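Local coordinates for putative N-acetylmuramoyl-L-alanine amidase (Neisseria meningitidis MC58, PDB 3CZX), which probably hydrolyses, as a zinc-dependent amidase, the link between N-acetylmuramoyl residues and L-amino acids in cell-wall glycopeptides, at residues Leu8-Ser13 / Asp28-Met33; Thr15-Gly18 / Asp24-Ala27; Gly129-Leu134 / Gly141-Pro146. All blocks are in the same frame, centred on the assembly; numbering follows the deposited sequence.

Contact 1 (Leu8-Ser13 / Asp28-Met33); sequences LTAGHS and DLAQDM. With ZN (zinc ion), chain E.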
loop_
_atom_site.group_PDB
_atom_site.type_symbol
_atom_site.label_atom_id
_atom_site.label_comp_id
_atom_site.label_asym_id
_atom_site.label_seq_id
_atom_site.Cartn_x
_atom_site.Cartn_y
_atom_site.Cartn_z
ATOM N N LEU A 8 -3.308 5.456 15.214
ATOM C CA LEU A 8 -3.716 5.639 13.836
ATOM C C LEU A 8 -4.855 4.690 13.492
ATOM O O LEU A 8 -4.704 3.461 13.702
ATOM C CB LEU A 8 -2.542 5.337 12.900
ATOM C CG LEU A 8 -1.262 6.161 13.049
ATOM C CD1 LEU A 8 -0.231 5.692 12.050
ATOM C CD2 LEU A 8 -1.463 7.700 12.879
ATOM N N THR A 9 -5.950 5.220 12.953
ATOM C CA THR A 9 -7.032 4.356 12.476
ATOM C C THR A 9 -7.465 4.737 11.097
ATOM O O THR A 9 -7.022 5.743 10.566
ATOM C CB THR A 9 -8.204 4.396 13.476
ATOM O OG1 THR A 9 -8.722 5.711 13.559
ATOM C CG2 THR A 9 -7.688 3.943 14.878
ATOM N N ALA A 10 -8.298 3.884 10.483
ATOM C CA ALA A 10 -8.814 4.108 9.130
ATOM C C ALA A 10 -10.313 4.266 9.220
ATOM O O ALA A 10 -10.989 3.521 9.935
ATOM C CB ALA A 10 -8.457 2.915 8.162
ATOM N N GLY A 11 -10.853 5.208 8.466
ATOM C CA GLY A 11 -12.294 5.333 8.358
ATOM C C GLY A 11 -12.898 4.246 7.503
ATOM O O GLY A 11 -12.271 3.732 6.573
ATOM N N HIS A 12 -14.142 3.920 7.825
ATOM C CA HIS A 12 -14.989 3.074 6.981
ATOM C C HIS A 12 -14.547 1.609 6.919
ATOM O O HIS A 12 -13.532 1.220 7.499
ATOM C CB HIS A 12 -15.107 3.687 5.586
ATOM C CG HIS A 12 -15.535 5.122 5.597
ATOM N ND1 HIS A 12 -16.838 5.509 5.848
ATOM C CD2 HIS A 12 -14.834 6.265 5.413
ATOM C CE1 HIS A 12 -16.919 6.828 5.797
ATOM N NE2 HIS A 12 -15.719 7.308 5.523
ATOM N N SER A 13 -15.330 0.796 6.211
ATOM C CA SER A 13 -15.160 -0.667 6.254
ATOM C C SER A 13 -15.447 -1.325 4.911
ATOM O O SER A 13 -15.825 -0.646 3.958
ATOM C CB SER A 13 -16.100 -1.237 7.328
ATOM O OG SER A 13 -17.445 -1.053 6.940
ATOM N N ASP A 28 -10.422 1.826 1.232
ATOM C CA ASP A 28 -9.186 1.188 0.777
ATOM C C ASP A 28 -8.078 2.204 0.871
ATOM O O ASP A 28 -6.947 1.850 1.238
ATOM C CB ASP A 28 -9.356 0.696 -0.671
ATOM C CG ASP A 28 -10.445 -0.379 -0.800
ATOM O OD1 ASP A 28 -10.780 -1.043 0.209
ATOM O OD2 ASP A 28 -10.950 -0.550 -1.934
ATOM N N LEU A 29 -8.351 3.447 0.446
ATOM C CA LEU A 29 -7.340 4.521 0.524
ATOM C C LEU A 29 -6.971 4.804 1.991
ATOM O O LEU A 29 -5.776 5.054 2.324
ATOM C CB LEU A 29 -7.830 5.798 -0.184
ATOM C CG LEU A 29 -8.146 5.663 -1.681
ATOM C CD1 LEU A 29 -8.936 6.886 -2.262
ATOM C CD2 LEU A 29 -6.867 5.420 -2.446
ATOM N N ALA A 30 -7.966 4.760 2.879
ATOM C CA ALA A 30 -7.743 5.012 4.297
ATOM C C ALA A 30 -6.909 3.881 4.938
ATOM O O ALA A 30 -5.996 4.148 5.743
ATOM C CB ALA A 30 -9.091 5.213 5.015
ATOM N N GLN A 31 -7.210 2.626 4.603
ATOM C CA GLN A 31 -6.415 1.475 4.995
ATOM C C GLN A 31 -4.952 1.679 4.562
ATOM O O GLN A 31 -4.051 1.471 5.365
ATOM C CB GLN A 31 -7.007 0.193 4.380
ATOM C CG GLN A 31 -6.146 -1.022 4.472
ATOM C CD GLN A 31 -6.775 -2.229 3.828
ATOM O OE1 GLN A 31 -7.498 -2.087 2.840
ATOM N NE2 GLN A 31 -6.530 -3.419 4.394
ATOM N N ASP A 32 -4.723 2.089 3.322
ATOM C CA ASP A 32 -3.354 2.276 2.841
ATOM C C ASP A 32 -2.679 3.362 3.672
ATOM O O ASP A 32 -1.521 3.208 4.094
ATOM C CB ASP A 32 -3.292 2.719 1.386
ATOM C CG ASP A 32 -3.452 1.563 0.400
ATOM O OD1 ASP A 32 -3.431 0.395 0.857
ATOM O OD2 ASP A 32 -3.619 1.874 -0.807
HETATM N N MSE A 33 -3.361 4.505 3.866
HETATM C CA MSE A 33 -2.731 5.583 4.630
HETATM C C MSE A 33 -2.350 5.141 6.027
HETATM O O MSE A 33 -1.211 5.407 6.463
HETATM C CB MSE A 33 -3.623 6.822 4.685
HETATM C CG MSE A 33 -3.755 7.486 3.368
HETATM SE SE MSE A 33 -4.751 9.186 3.368
HETATM C CE MSE A 33 -6.471 8.492 2.741
HETATM ZN ZN ZN E . -14.996 9.377 5.564
HETATM O O HOH W 1 -16.873 10.148 6.637
HETATM O O HOH W 2 -14.796 11.541 5.173
#
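Ala10 and Ala30 meet methyl to methyl, with Ala10 CB 3.9 Å from Ala30 CB, and this pair brings the end of strand 6-10 down onto helix 26-45. The two CA atoms come within 5.0 Å, a close approach for a strand over a helix, possible because neither side chain extends beyond CB. Ala10 CB also lies 3.7 Å from Ala30 O and 3.8 Å from Gln31 N, so it rests on the peptide that joins the two helix residues. Ala30 CB in turn is 3.8 Å from Gly11 O, just past the end of the strand. Strand 6-10 is an inner, parallel strand of the mixed sheet of this zinc-dependent amidase fold, and helix 26-45 packs on one of its faces. Leu8 continues the packing along the same helix, against Val37, Ala38 and the side chain of Arg34.

Beyond Gly11 the chain turns to the metal, and His12 can be followed outward. Its CB packs near the backbone of Pro17. CG stands anti to the carbonyl carbon (chi1 -52°), which carries the ring past the start of the helix toward the metal it shares with Glu26. On the ring, ND1 comes near the CA of Gly18, while CD2 and CE1 flank the coordinating nitrogen, CE1 facing the hydroxyl of Ser132. At the tip NE2 binds the zinc ion at 2.2 Å, and Glu26, His78 and two waters complete the site. Gln31, whose backbone N meets Ala10, sends its amide elsewhere: OE1 accepts from Lys56 and NE2 donates to the carbonyl of Thr54.

Contact 2 (Thr15-Gly18 / Asp24-Ala27); sequences TDPG and DREA. With ZN (zinc ion), chain E.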
loop_
_atom_site.group_PDB
_atom_site.type_symbol
_atom_site.label_atom_id
_atom_site.label_comp_id
_atom_site.label_asym_id
_atom_site.label_seq_id
_atom_site.Cartn_x
_atom_site.Cartn_y
_atom_site.Cartn_z
ATOM N N THR A 15 -17.791 -3.390 4.050
ATOM C CA THR A 15 -19.224 -3.401 3.781
ATOM C C THR A 15 -19.780 -1.998 3.558
ATOM O O THR A 15 -20.697 -1.836 2.753
ATOM C CB THR A 15 -20.048 -4.079 4.945
ATOM O OG1 THR A 15 -21.438 -4.135 4.588
ATOM C CG2 THR A 15 -19.931 -3.319 6.252
ATOM N N ASP A 16 -19.258 -1.010 4.302
ATOM C CA ASP A 16 -19.659 0.403 4.174
ATOM C C ASP A 16 -18.430 1.274 3.881
ATOM O O ASP A 16 -17.852 1.900 4.797
ATOM C CB ASP A 16 -20.335 0.883 5.452
ATOM C CG ASP A 16 -20.936 2.276 5.310
ATOM O OD1 ASP A 16 -20.793 2.851 4.199
ATOM O OD2 ASP A 16 -21.548 2.793 6.294
ATOM N N PRO A 17 -18.024 1.324 2.605
ATOM C CA PRO A 17 -16.686 1.793 2.234
ATOM C C PRO A 17 -16.467 3.301 2.085
ATOM O O PRO A 17 -15.395 3.710 1.615
ATOM C CB PRO A 17 -16.470 1.101 0.887
ATOM C CG PRO A 17 -17.822 1.170 0.266
ATOM C CD PRO A 17 -18.772 0.862 1.415
ATOM N N GLY A 18 -17.423 4.121 2.507
ATOM C CA GLY A 18 -17.303 5.563 2.349
ATOM C C GLY A 18 -17.453 5.966 0.903
ATOM O O GLY A 18 -18.138 5.274 0.150
ATOM N N ASP A 24 -11.905 3.072 -7.043
ATOM C CA ASP A 24 -11.243 3.611 -5.861
ATOM C C ASP A 24 -12.251 3.853 -4.745
ATOM O O ASP A 24 -13.237 4.579 -4.922
ATOM C CB ASP A 24 -10.525 4.904 -6.222
ATOM C CG ASP A 24 -9.386 4.659 -7.208
ATOM O OD1 ASP A 24 -8.619 3.713 -7.009
ATOM O OD2 ASP A 24 -9.270 5.417 -8.171
ATOM N N ARG A 25 -11.982 3.264 -3.584
ATOM C CA ARG A 25 -12.870 3.367 -2.432
ATOM C C ARG A 25 -12.163 4.026 -1.258
ATOM O O ARG A 25 -11.044 3.638 -0.914
ATOM C CB ARG A 25 -13.317 2.001 -1.965
ATOM C CG ARG A 25 -13.986 1.115 -3.058
ATOM C CD ARG A 25 -14.698 -0.065 -2.404
ATOM N NE ARG A 25 -13.800 -0.867 -1.580
ATOM C CZ ARG A 25 -14.188 -1.827 -0.743
ATOM N NH1 ARG A 25 -15.483 -2.151 -0.576
ATOM N NH2 ARG A 25 -13.278 -2.452 -0.027
ATOM N N GLU A 26 -12.862 4.946 -0.609
ATOM C CA GLU A 26 -12.332 5.604 0.601
ATOM C C GLU A 26 -11.775 4.611 1.602
ATOM O O GLU A 26 -10.700 4.815 2.169
ATOM C CB GLU A 26 -13.400 6.486 1.255
ATOM C CG GLU A 26 -12.910 7.218 2.531
ATOM C CD GLU A 26 -13.879 8.221 3.074
ATOM O OE1 GLU A 26 -14.975 8.365 2.490
ATOM O OE2 GLU A 26 -13.524 8.896 4.080
ATOM N N ALA A 27 -12.488 3.529 1.842
ATOM C CA ALA A 27 -12.079 2.543 2.846
ATOM C C ALA A 27 -10.690 1.992 2.524
ATOM O O ALA A 27 -9.887 1.708 3.435
ATOM C CB ALA A 27 -13.072 1.419 2.919
HETATM ZN ZN ZN E . -14.996 9.377 5.564
HETATM O O HOH W 1 -16.873 10.148 6.637
HETATM O O HOH W 2 -14.796 11.541 5.173
#
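Pro17 and Ala27 approach to 4.7 Å between CA atoms, where the loop after strand 6-10 runs past the first turn of helix 26-45, and Ala27 N donates to Pro17 O at 2.9 Å. The bond is bent, with 137° at the hydrogen, and the donor sits 27° out of the carbonyl plane. It ties the zinc-site loop to a helix N-terminus, where Arg25 holds the N-cap position and Glu26, the next residue, is a metal ligand.

Pro17 is gripped by side chains as well. Its CB packs 4.0 Å from Ala27 CB and also lies over one face of the Arg25 guanidinium, 3.7 Å from NH1. The bend of the arginine at chi3 (-57°) turns the group so that one face lies against the CB side of the proline. Its charge is met outside the two segments by Asp28 OD1, a salt bridge to NH2, and that same NH2 is hydrogen-bonded to Asn14 OD1.

Glu26 takes a different course. CG lies anti to the backbone N; CB passes Pro17 O at 3.4 Å, and the extended chain carries the carboxylate beside Gly18 to the metal. There the two oxygens divide the work. OE1 accepts from the backbone N of Ala19, a bond that probably fixes the carboxylate's rotation, and packs against Gly18 CA, where there is no side chain to hinder it. OE2 accepts from Thr79 N and coordinates the zinc ion at 2.1 Å.

Contact 3 (Gly129-Leu134 / Gly141-Pro146); sequences GQHSRL and GIVFEP
One side of the zinc site is formed by the loop before helix 134-138 and by strand 142-145, an inner strand of the mixed sheet of the amidase fold. From the loop comes His131, from the strand Val143 and Glu145, and the side chains come from opposite directions. Val143 CG1 sits over one face of the imidazole, 3.7 Å from the ring centroid and 20° off the normal, a CH-pi contact displaced toward the side of CE1 and NE2. The other methyl, CG2, touches the backbone at Arg133 O.

The ring is held by its own loop. A type I turn from His131 to Leu134 is closed by a backbone bond, and inside it Arg133 N donates to His131 ND1 at 2.8 Å, nearly straight at 160° but tilted out of the ring plane. This bond fixes the rotation of the ring. With CG anti to the backbone N, the ring reaches across toward the strand. It also stacks edge-to-face with the zinc ligand His78. Arg133 turns its guanidinium elsewhere, to a salt bridge with Glu76 and the carbonyl of Met59.

Glu145 approaches the ring obliquely, its carboxylate plane 75° from the imidazole plane, with OE2 3.7 Å from His131 CD2. A water bound to the zinc ion links the two polar groups: it lies 2.9 Å from His131 NE2 and donates a hydrogen to Glu145 OE1 at 3.2 Å.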
loop_
_atom_site.group_PDB
_atom_site.type_symbol
_atom_site.label_atom_id
_atom_site.label_comp_id
_atom_site.label_asym_id
_atom_site.label_seq_id
_atom_site.Cartn_x
_atom_site.Cartn_y
_atom_site.Cartn_z
ATOM N N GLY A 129 -18.017 21.413 12.696
ATOM C CA GLY A 129 -17.792 20.282 11.800
ATOM C C GLY A 129 -19.057 19.528 11.450
ATOM O O GLY A 129 -20.020 19.509 12.223
ATOM N N GLN A 130 -19.047 18.917 10.269
ATOM C CA GLN A 130 -20.097 17.995 9.833
ATOM C C GLN A 130 -19.390 16.756 9.292
ATOM O O GLN A 130 -18.709 16.835 8.274
ATOM C CB GLN A 130 -20.979 18.645 8.760
ATOM C CG GLN A 130 -20.258 19.045 7.462
ATOM C CD GLN A 130 -20.937 20.212 6.743
ATOM O OE1 GLN A 130 -20.854 21.369 7.186
ATOM N NE2 GLN A 130 -21.620 19.913 5.631
ATOM N N HIS A 131 -19.509 15.629 9.992
ATOM C CA HIS A 131 -18.759 14.419 9.603
ATOM C C HIS A 131 -19.328 13.148 10.235
ATOM O O HIS A 131 -19.766 13.168 11.377
ATOM C CB HIS A 131 -17.264 14.570 9.975
ATOM C CG HIS A 131 -16.371 13.596 9.260
ATOM N ND1 HIS A 131 -16.115 12.332 9.747
ATOM C CD2 HIS A 131 -15.710 13.690 8.081
ATOM C CE1 HIS A 131 -15.322 11.691 8.900
ATOM N NE2 HIS A 131 -15.063 12.495 7.880
ATOM N N SER A 132 -19.302 12.030 9.500
ATOM C CA SER A 132 -19.696 10.716 10.056
ATOM C C SER A 132 -18.951 10.320 11.334
ATOM O O SER A 132 -19.485 9.595 12.186
ATOM C CB SER A 132 -19.539 9.599 8.992
ATOM O OG SER A 132 -18.192 9.182 8.810
ATOM N N ARG A 133 -17.714 10.801 11.476
ATOM C CA ARG A 133 -16.889 10.509 12.629
ATOM C C ARG A 133 -16.559 11.794 13.395
ATOM O O ARG A 133 -15.522 11.878 14.066
ATOM C CB ARG A 133 -15.596 9.801 12.190
ATOM C CG ARG A 133 -15.840 8.474 11.485
ATOM C CD ARG A 133 -16.161 7.383 12.483
ATOM N NE ARG A 133 -14.955 6.716 12.946
ATOM C CZ ARG A 133 -14.928 5.606 13.680
ATOM N NH1 ARG A 133 -16.052 5.051 14.116
ATOM N NH2 ARG A 133 -13.762 5.060 14.016
ATOM N N LEU A 134 -17.447 12.788 13.308
ATOM C CA LEU A 134 -17.319 14.005 14.122
ATOM C C LEU A 134 -17.110 13.653 15.588
ATOM O O LEU A 134 -16.330 14.320 16.285
ATOM C CB LEU A 134 -18.563 14.879 13.964
ATOM C CG LEU A 134 -18.558 16.272 14.603
ATOM C CD1 LEU A 134 -17.420 17.133 14.077
ATOM C CD2 LEU A 134 -19.908 16.935 14.315
ATOM N N GLY A 141 -9.651 13.150 18.972
ATOM C CA GLY A 141 -8.936 12.578 17.840
ATOM C C GLY A 141 -8.939 13.585 16.698
ATOM O O GLY A 141 -9.678 14.577 16.723
ATOM N N ILE A 142 -8.171 13.270 15.664
ATOM C CA ILE A 142 -8.055 14.127 14.460
ATOM C C ILE A 142 -8.609 13.347 13.274
ATOM O O ILE A 142 -8.124 12.248 12.990
ATOM C CB ILE A 142 -6.576 14.440 14.194
ATOM C CG1 ILE A 142 -5.951 15.193 15.385
ATOM C CG2 ILE A 142 -6.376 15.250 12.874
ATOM C CD1 ILE A 142 -4.452 15.319 15.275
ATOM N N VAL A 143 -9.640 13.883 12.636
ATOM C CA VAL A 143 -10.170 13.309 11.397
ATOM C C VAL A 143 -9.431 13.996 10.275
ATOM O O VAL A 143 -9.683 15.165 9.975
ATOM C CB VAL A 143 -11.702 13.514 11.293
ATOM C CG1 VAL A 143 -12.246 13.112 9.894
ATOM C CG2 VAL A 143 -12.390 12.756 12.404
ATOM N N PHE A 144 -8.489 13.264 9.659
ATOM C CA PHE A 144 -7.610 13.840 8.631
ATOM C C PHE A 144 -8.103 13.483 7.245
ATOM O O PHE A 144 -8.219 12.297 6.928
ATOM C CB PHE A 144 -6.159 13.346 8.858
ATOM C CG PHE A 144 -5.107 14.036 8.028
ATOM C CD1 PHE A 144 -5.233 15.344 7.633
ATOM C CD2 PHE A 144 -3.942 13.360 7.684
ATOM C CE1 PHE A 144 -4.225 15.977 6.894
ATOM C CE2 PHE A 144 -2.968 13.984 6.966
ATOM C CZ PHE A 144 -3.097 15.274 6.559
ATOM N N GLU A 145 -8.367 14.514 6.448
ATOM C CA GLU A 145 -8.831 14.385 5.073
ATOM C C GLU A 145 -7.859 15.083 4.149
ATOM O O GLU A 145 -8.045 16.221 3.743
ATOM C CB GLU A 145 -10.231 14.971 4.940
ATOM C CG GLU A 145 -11.229 14.293 5.841
ATOM C CD GLU A 145 -12.623 14.781 5.598
ATOM O OE1 GLU A 145 -13.263 14.337 4.635
ATOM O OE2 GLU A 145 -13.070 15.622 6.369
ATOM N N PRO A 146 -6.797 14.382 3.784
ATOM C CA PRO A 146 -5.787 15.034 2.944
ATOM C C PRO A 146 -6.244 15.455 1.542
ATOM O O PRO A 146 -5.640 16.369 0.991
ATOM C CB PRO A 146 -4.675 13.995 2.848
ATOM C CG PRO A 146 -4.981 12.945 3.745
ATOM C CD PRO A 146 -6.407 13.036 4.206
HETATM O O HOH W 2 -14.796 11.541 5.173
#

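How the contacts relate
Contacts 1 and 3 are buried and both reach the mixed sheet, whereas contact 2 is only partly buried and lies farther from the chain's centre. Contacts 1 and 2 share helix 26-45 and touch directly, each giving a zinc ligand; the second subunit borders both. Contact 3 supplies none, yet one zinc-bound water joins it to the others. Their chemistry follows position: small apolar groups where strand meets helix, a backbone hydrogen bond and guanidinium packing where the loop meets the helix start in contact 2, and an aromatic face with water-mediated polar groups in contact 3. Met33 of contact 1 also packs on Pro146 of contact 3.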